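Local atomic coordinates of MlnE (Bacillus amyloliquefaciens subsp. plantarum, PDB entry 5D2E), a protein that probably reduces beta-keto groups of growing chains with NADPH, through this N-terminal B-type ketoreductase part of a much longer polyketide synthase of the macrolactin assembly line. Residues V72-Q76 and Q223-I229; L277-A282 and L301-G305. The contacts are given in a common frame with arbitrary orientation. Residues are numbered along the deposited sequence.

Contact 1 (V72-Q76 and Q223-I229); sequences VMKRQ and QHIADVI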
loop_
_atom_site.group_PDB
_atom_site.type_symbol
_atom_site.label_atom_id
_atom_site.label_comp_id
_atom_site.label_asym_id
_atom_site.label_seq_id
_atom_site.Cartn_x
_atom_site.Cartn_y
_atom_site.Cartn_z
ATOM N N VAL A 72 23.180 -13.320 18.799
ATOM C CA VAL A 72 23.783 -12.097 18.391
ATOM C C VAL A 72 23.219 -10.964 19.195
ATOM O O VAL A 72 23.897 -9.976 19.457
ATOM C CB VAL A 72 23.663 -11.821 16.839
ATOM C CG1 VAL A 72 22.231 -11.407 16.465
ATOM C CG2 VAL A 72 24.566 -10.685 16.465
ATOM N N MET A 73 21.930 -11.043 19.528
ATOM C CA MET A 73 21.331 -9.936 20.246
ATOM C C MET A 73 21.787 -9.985 21.707
ATOM O O MET A 73 22.033 -8.948 22.311
ATOM C CB MET A 73 19.791 -9.984 20.181
ATOM C CG MET A 73 19.146 -9.625 18.846
ATOM S SD MET A 73 19.679 -8.045 18.261
ATOM C CE MET A 73 19.043 -6.913 19.443
ATOM N N LYS A 74 21.894 -11.176 22.298
ATOM C CA LYS A 74 22.509 -11.238 23.684
ATOM C C LYS A 74 23.930 -10.618 23.735
ATOM O O LYS A 74 24.251 -9.766 24.627
ATOM C CB LYS A 74 22.598 -12.696 24.161
ATOM C CG LYS A 74 21.269 -13.359 24.336
ATOM C CD LYS A 74 20.369 -12.638 25.374
ATOM C CE LYS A 74 20.930 -12.733 26.805
ATOM N NZ LYS A 74 20.063 -11.966 27.722
ATOM N N ARG A 75 24.723 -10.952 22.715
ATOM C CA ARG A 75 26.063 -10.345 22.609
ATOM C C ARG A 75 26.011 -8.862 22.420
ATOM O O ARG A 75 26.716 -8.090 23.082
ATOM C CB ARG A 75 26.897 -11.001 21.543
ATOM C CG ARG A 75 28.332 -10.474 21.580
ATOM C CD ARG A 75 29.311 -11.293 20.734
ATOM N NE ARG A 75 28.806 -12.643 20.429
ATOM C CZ ARG A 75 28.308 -13.013 19.250
ATOM N NH1 ARG A 75 28.268 -12.141 18.246
ATOM N NH2 ARG A 75 27.863 -14.259 19.070
ATOM N N GLN A 76 25.075 -8.412 21.599
ATOM C CA GLN A 76 24.966 -6.988 21.357
ATOM C C GLN A 76 24.615 -6.195 22.631
ATOM O O GLN A 76 25.044 -5.051 22.834
ATOM C CB GLN A 76 23.888 -6.766 20.261
ATOM C CG GLN A 76 23.833 -5.324 19.806
ATOM C CD GLN A 76 24.828 -5.014 18.709
ATOM O OE1 GLN A 76 25.734 -5.791 18.470
ATOM N NE2 GLN A 76 24.600 -3.907 17.972
ATOM N N GLN A 223 24.902 -10.131 12.532
ATOM C CA GLN A 223 25.467 -8.966 13.134
ATOM C C GLN A 223 25.068 -7.676 12.455
ATOM O O GLN A 223 24.892 -6.678 13.150
ATOM C CB GLN A 223 27.005 -9.062 13.230
ATOM C CG GLN A 223 27.650 -7.898 13.936
ATOM C CD GLN A 223 27.261 -7.806 15.426
ATOM O OE1 GLN A 223 27.182 -8.838 16.153
ATOM N NE2 GLN A 223 26.984 -6.567 15.897
ATOM N N HIS A 224 25.022 -7.631 11.122
ATOM C CA HIS A 224 24.596 -6.383 10.444
ATOM C C HIS A 224 23.140 -6.031 10.835
ATOM O O HIS A 224 22.784 -4.875 11.000
ATOM C CB HIS A 224 24.660 -6.502 8.911
ATOM C CG HIS A 224 26.029 -6.348 8.309
ATOM N ND1 HIS A 224 26.585 -7.305 7.475
ATOM C CD2 HIS A 224 26.925 -5.332 8.358
ATOM C CE1 HIS A 224 27.785 -6.907 7.083
ATOM N NE2 HIS A 224 28.011 -5.709 7.589
ATOM N N ILE A 225 22.314 -7.038 11.039
ATOM C CA ILE A 225 20.947 -6.795 11.491
ATOM C C ILE A 225 20.954 -6.140 12.887
ATOM O O ILE A 225 20.290 -5.125 13.135
ATOM C CB ILE A 225 20.116 -8.050 11.471
ATOM C CG1 ILE A 225 20.018 -8.587 10.053
ATOM C CG2 ILE A 225 18.713 -7.701 11.998
ATOM C CD1 ILE A 225 19.269 -9.884 9.883
ATOM N N ALA A 226 21.746 -6.703 13.800
ATOM C CA ALA A 226 21.851 -6.148 15.100
ATOM C C ALA A 226 22.288 -4.772 15.014
ATOM O O ALA A 226 21.835 -3.900 15.819
ATOM C CB ALA A 226 22.796 -6.941 15.959
ATOM N N ASP A 227 23.254 -4.507 14.114
ATOM C CA ASP A 227 23.707 -3.132 14.003
ATOM C C ASP A 227 22.658 -2.159 13.496
ATOM O O ASP A 227 22.638 -1.006 13.875
ATOM C CB ASP A 227 24.985 -3.065 13.154
ATOM C CG ASP A 227 26.214 -3.703 13.902
ATOM O OD1 ASP A 227 26.323 -3.607 15.155
ATOM O OD2 ASP A 227 26.975 -4.355 13.203
ATOM N N VAL A 228 21.824 -2.619 12.591
ATOM C CA VAL A 228 20.680 -1.783 12.125
ATOM C C VAL A 228 19.705 -1.499 13.241
ATOM O O VAL A 228 19.278 -0.359 13.426
ATOM C CB VAL A 228 19.951 -2.441 10.951
ATOM C CG1 VAL A 228 18.626 -1.733 10.678
ATOM C CG2 VAL A 228 20.832 -2.401 9.739
ATOM N N ILE A 229 19.419 -2.521 14.060
ATOM C CA ILE A 229 18.541 -2.298 15.238
ATOM C C ILE A 229 19.121 -1.236 16.173
ATOM O O ILE A 229 18.424 -0.286 16.585
ATOM C CB ILE A 229 18.265 -3.632 15.964
ATOM C CG1 ILE A 229 17.451 -4.550 15.042
ATOM C CG2 ILE A 229 17.563 -3.441 17.255
ATOM C CD1 ILE A 229 17.392 -6.003 15.486
HETATM O O HOH W 1 26.563 -9.237 18.673
#

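Contact 2 (L277-A282 and L301-G305); sequences LITGGA and LILTG. With NAP (NADP nicotinamide-adenine-dinucleotide phosphate), chain B.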
loop_
_atom_site.group_PDB
_atom_site.type_symbol
_atom_site.label_atom_id
_atom_site.label_comp_id
_atom_site.label_asym_id
_atom_site.label_seq_id
_atom_site.Cartn_x
_atom_site.Cartn_y
_atom_site.Cartn_z
ATOM N N LEU A 277 -10.675 -3.286 -19.432
ATOM C CA LEU A 277 -11.367 -3.797 -18.238
ATOM C C LEU A 277 -11.257 -2.772 -17.158
ATOM O O LEU A 277 -10.176 -2.314 -16.860
ATOM C CB LEU A 277 -10.715 -5.068 -17.761
ATOM C CG LEU A 277 -11.101 -5.668 -16.394
ATOM C CD1 LEU A 277 -12.593 -5.979 -16.395
ATOM C CD2 LEU A 277 -10.293 -6.927 -16.152
ATOM N N ILE A 278 -12.383 -2.422 -16.551
ATOM C CA ILE A 278 -12.390 -1.571 -15.402
ATOM C C ILE A 278 -13.028 -2.336 -14.291
ATOM O O ILE A 278 -14.248 -2.616 -14.305
ATOM C CB ILE A 278 -13.169 -0.306 -15.657
ATOM C CG1 ILE A 278 -12.656 0.349 -16.936
ATOM C CG2 ILE A 278 -13.028 0.676 -14.522
ATOM C CD1 ILE A 278 -13.312 1.681 -17.275
ATOM N N THR A 279 -12.214 -2.658 -13.301
ATOM C CA THR A 279 -12.729 -3.296 -12.104
ATOM C C THR A 279 -13.324 -2.219 -11.208
ATOM O O THR A 279 -12.881 -1.035 -11.223
ATOM C CB THR A 279 -11.636 -4.069 -11.310
ATOM O OG1 THR A 279 -10.722 -3.153 -10.728
ATOM C CG2 THR A 279 -10.969 -5.130 -12.169
ATOM N N GLY A 280 -14.375 -2.578 -10.473
ATOM C CA GLY A 280 -15.187 -1.531 -9.823
ATOM C C GLY A 280 -15.761 -0.545 -10.840
ATOM O O GLY A 280 -16.007 0.628 -10.519
ATOM N N GLY A 281 -16.032 -1.078 -12.034
ATOM C CA GLY A 281 -16.420 -0.318 -13.217
ATOM C C GLY A 281 -17.793 0.326 -13.141
ATOM O O GLY A 281 -18.032 1.285 -13.853
ATOM N N ALA A 282 -18.659 -0.175 -12.258
ATOM C CA ALA A 282 -19.949 0.492 -12.012
ATOM C C ALA A 282 -19.912 1.473 -10.805
ATOM O O ALA A 282 -20.899 2.132 -10.557
ATOM C CB ALA A 282 -21.036 -0.532 -11.813
ATOM N N LEU A 301 -15.580 -1.850 -23.663
ATOM C CA LEU A 301 -15.357 -1.749 -22.217
ATOM C C LEU A 301 -15.997 -2.892 -21.477
ATOM O O LEU A 301 -17.173 -3.205 -21.723
ATOM C CB LEU A 301 -15.971 -0.461 -21.741
ATOM C CG LEU A 301 -15.299 0.782 -22.251
ATOM C CD1 LEU A 301 -16.038 2.072 -21.923
ATOM C CD2 LEU A 301 -13.901 0.859 -21.745
ATOM N N ILE A 302 -15.281 -3.509 -20.536
ATOM C CA ILE A 302 -15.904 -4.494 -19.622
ATOM C C ILE A 302 -15.825 -3.945 -18.222
ATOM O O ILE A 302 -14.744 -3.569 -17.787
ATOM C CB ILE A 302 -15.186 -5.802 -19.678
ATOM C CG1 ILE A 302 -15.222 -6.360 -21.096
ATOM C CG2 ILE A 302 -15.774 -6.789 -18.660
ATOM C CD1 ILE A 302 -14.080 -5.905 -21.973
ATOM N N LEU A 303 -16.981 -3.698 -17.602
ATOM C CA LEU A 303 -17.065 -3.136 -16.225
ATOM C C LEU A 303 -17.339 -4.323 -15.356
ATOM O O LEU A 303 -18.186 -5.174 -15.728
ATOM C CB LEU A 303 -18.252 -2.183 -16.112
ATOM C CG LEU A 303 -18.400 -1.018 -17.111
ATOM C CD1 LEU A 303 -19.491 -0.022 -16.757
ATOM C CD2 LEU A 303 -17.077 -0.282 -17.275
ATOM N N THR A 304 -16.588 -4.446 -14.240
ATOM C CA THR A 304 -16.734 -5.571 -13.348
ATOM C C THR A 304 -16.918 -5.079 -11.938
ATOM O O THR A 304 -16.315 -4.093 -11.511
ATOM C CB THR A 304 -15.565 -6.588 -13.473
ATOM O OG1 THR A 304 -15.487 -7.035 -14.823
ATOM C CG2 THR A 304 -15.847 -7.762 -12.703
ATOM N N GLY A 305 -17.870 -5.704 -11.259
ATOM C CA GLY A 305 -18.070 -5.555 -9.793
ATOM C C GLY A 305 -18.660 -6.875 -9.307
ATOM O O GLY A 305 -18.973 -7.772 -10.095
HETATM P PA NAP B . -16.944 2.856 -5.109
HETATM O O1A NAP B . -17.997 3.706 -5.871
HETATM O O2A NAP B . -17.298 1.982 -3.919
HETATM O O5B NAP B . -16.409 1.858 -6.252
HETATM C C5B NAP B . -15.588 0.758 -5.882
HETATM C C4B NAP B . -16.216 -0.413 -6.595
HETATM O O4B NAP B . -15.436 -1.586 -6.277
HETATM C C3B NAP B . -17.669 -0.745 -6.158
HETATM O O3B NAP B . -18.586 -0.489 -7.226
HETATM C C2B NAP B . -17.641 -2.252 -5.857
HETATM O O2B NAP B . -18.754 -2.901 -6.404
HETATM C C1B NAP B . -16.291 -2.692 -6.471
HETATM N N9A NAP B . -15.665 -3.825 -5.802
HETATM C C8A NAP B . -15.337 -3.950 -4.459
HETATM N N7A NAP B . -14.810 -5.195 -4.191
HETATM C C5A NAP B . -14.728 -5.836 -5.375
HETATM C C6A NAP B . -14.289 -7.142 -5.814
HETATM N N6A NAP B . -13.755 -7.984 -4.870
HETATM N N1A NAP B . -14.461 -7.486 -7.168
HETATM C C2A NAP B . -14.988 -6.604 -8.038
HETATM N N3A NAP B . -15.422 -5.361 -7.690
HETATM C C4A NAP B . -15.327 -4.943 -6.423
HETATM O O3 NAP B . -15.671 3.777 -4.675
HETATM P PN NAP B . -14.978 4.955 -5.550
HETATM O O1N NAP B . -15.112 6.280 -4.821
HETATM O O2N NAP B . -15.358 4.677 -6.981
HETATM O O5D NAP B . -13.391 4.647 -5.506
HETATM C C5D NAP B . -12.910 3.681 -6.484
HETATM C C4D NAP B . -11.430 3.333 -6.267
HETATM O O4D NAP B . -10.616 4.492 -6.160
HETATM C C3D NAP B . -11.277 2.573 -4.943
HETATM O O3D NAP B . -10.395 1.484 -5.142
HETATM C C2D NAP B . -10.734 3.597 -3.964
HETATM O O2D NAP B . -9.968 2.986 -2.888
HETATM C C1D NAP B . -9.943 4.584 -4.870
HETATM N N1N NAP B . -9.931 5.937 -4.258
HETATM C C2N NAP B . -11.060 6.738 -4.262
HETATM C C3N NAP B . -11.114 8.022 -3.691
HETATM C C7N NAP B . -12.394 8.902 -3.729
HETATM O O7N NAP B . -12.420 9.996 -3.158
HETATM N N7N NAP B . -13.506 8.546 -4.388
HETATM C C4N NAP B . -9.952 8.483 -3.054
HETATM C C5N NAP B . -8.823 7.656 -3.011
HETATM C C6N NAP B . -8.819 6.394 -3.637
HETATM P P2B NAP B . -19.364 -4.321 -5.844
HETATM O O1X NAP B . -19.746 -4.153 -4.380
HETATM O O2X NAP B . -20.564 -4.637 -6.793
HETATM O O3X NAP B . -18.247 -5.319 -5.986
#

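Contact 1 (V72-Q76 and Q223-I229)
Two helices on one side of the N-terminal Rossmann-like half pack at an angle here, with an apolar inner edge and an amide-rich outer one. The short segments 72-76 and 223-229 approach to 9.8 Å between axes and cross at -50°. A226 points toward helix 72-76 and meets V72 and M73: the V72 CG2 methyl lies 4.2 Å from A226 CB, and M73, whose CA-to-CB bond points sideways, curls its thioether back so that SD reaches A226 CB at 4.0 Å and I229 CD1 at 4.1 Å. Strand 60-64 runs parallel to strands 84-89 and 127-133, with helix 70-76 linking the first two in beta-alpha-beta fashion; F62 touches both M73 and I229, placing them against the same part of this sheet. Farther out, Q223 NE2 donates to Q76 OE1 (3.0 Å) and, within its own helix, to D227 OD1 (3.1 Å); K52 adds a weak hydrogen bond to Q76 OE1. Q76 NE2 makes a weak bond of 3.3 Å to D227 OD1, but its stronger partner is S230 OG, one residue beyond the segment. Beside this polar group a water donates to V72 O (2.9 Å) and to Q223 OE1 (2.6 Å).

Contact 2 (L277-A282 and L301-G305)
Side chains of two parallel strands alternate between the faces of the sheet in this first beta-alpha-beta unit of the ketoreductase Rossmann fold. L277, T279, I302 and T304 share one face. The t, p rotamer of L277 carries CD1 to 4.0 Å from I302 CG2 and 3.5 Å from T304 OG1, itself weakly hydrogen-bonded to V330 O. With chi1 in p, T279 OG1 meets H359 and A361 N at the neighbouring strand's end. On the other face, I278 CB packs against L303 CD2 at 4.2 Å. I278 N donates to I302 O (2.9 Å) and T304 N to I278 O (3.0 Å); a type II turn from I278 to G281 takes the chain out of the strand and brings G281 N to T304 O (3.1 Å). A side chain on G280 would strike the cofactor ribose, and one on G281 would hit L303 CB. G305 CA lies 3.4 Å from NADP N3A. Helix 284-296 covers I278 and L303 through A290, helix 337-351 covers L277, I302 and T304, and strands 356-359 and 326-329 flank the pair.

Contacts 1 and 2 share no helix or strand and lie on opposite sides of the chain's centre, their centres about 50 Å apart. Both are largely buried, but contact 1 keeps a solvent-facing margin with R75 exposed, whereas contact 2 has no exposed residue among those that touch. Their chemistry follows their position. Joining helices that cover a sheet, contact 1 relies mainly on side chains, with one water-mediated link to a main-chain carbonyl; contact 2, inside a sheet, is held by backbone hydrogen bonds, with leucines and isoleucines on both faces and two threonines on one. Contact 2 also reaches bound NADP through G280 and G305, while contact 1 lies away from the cofactor in the other Rossmann-like half.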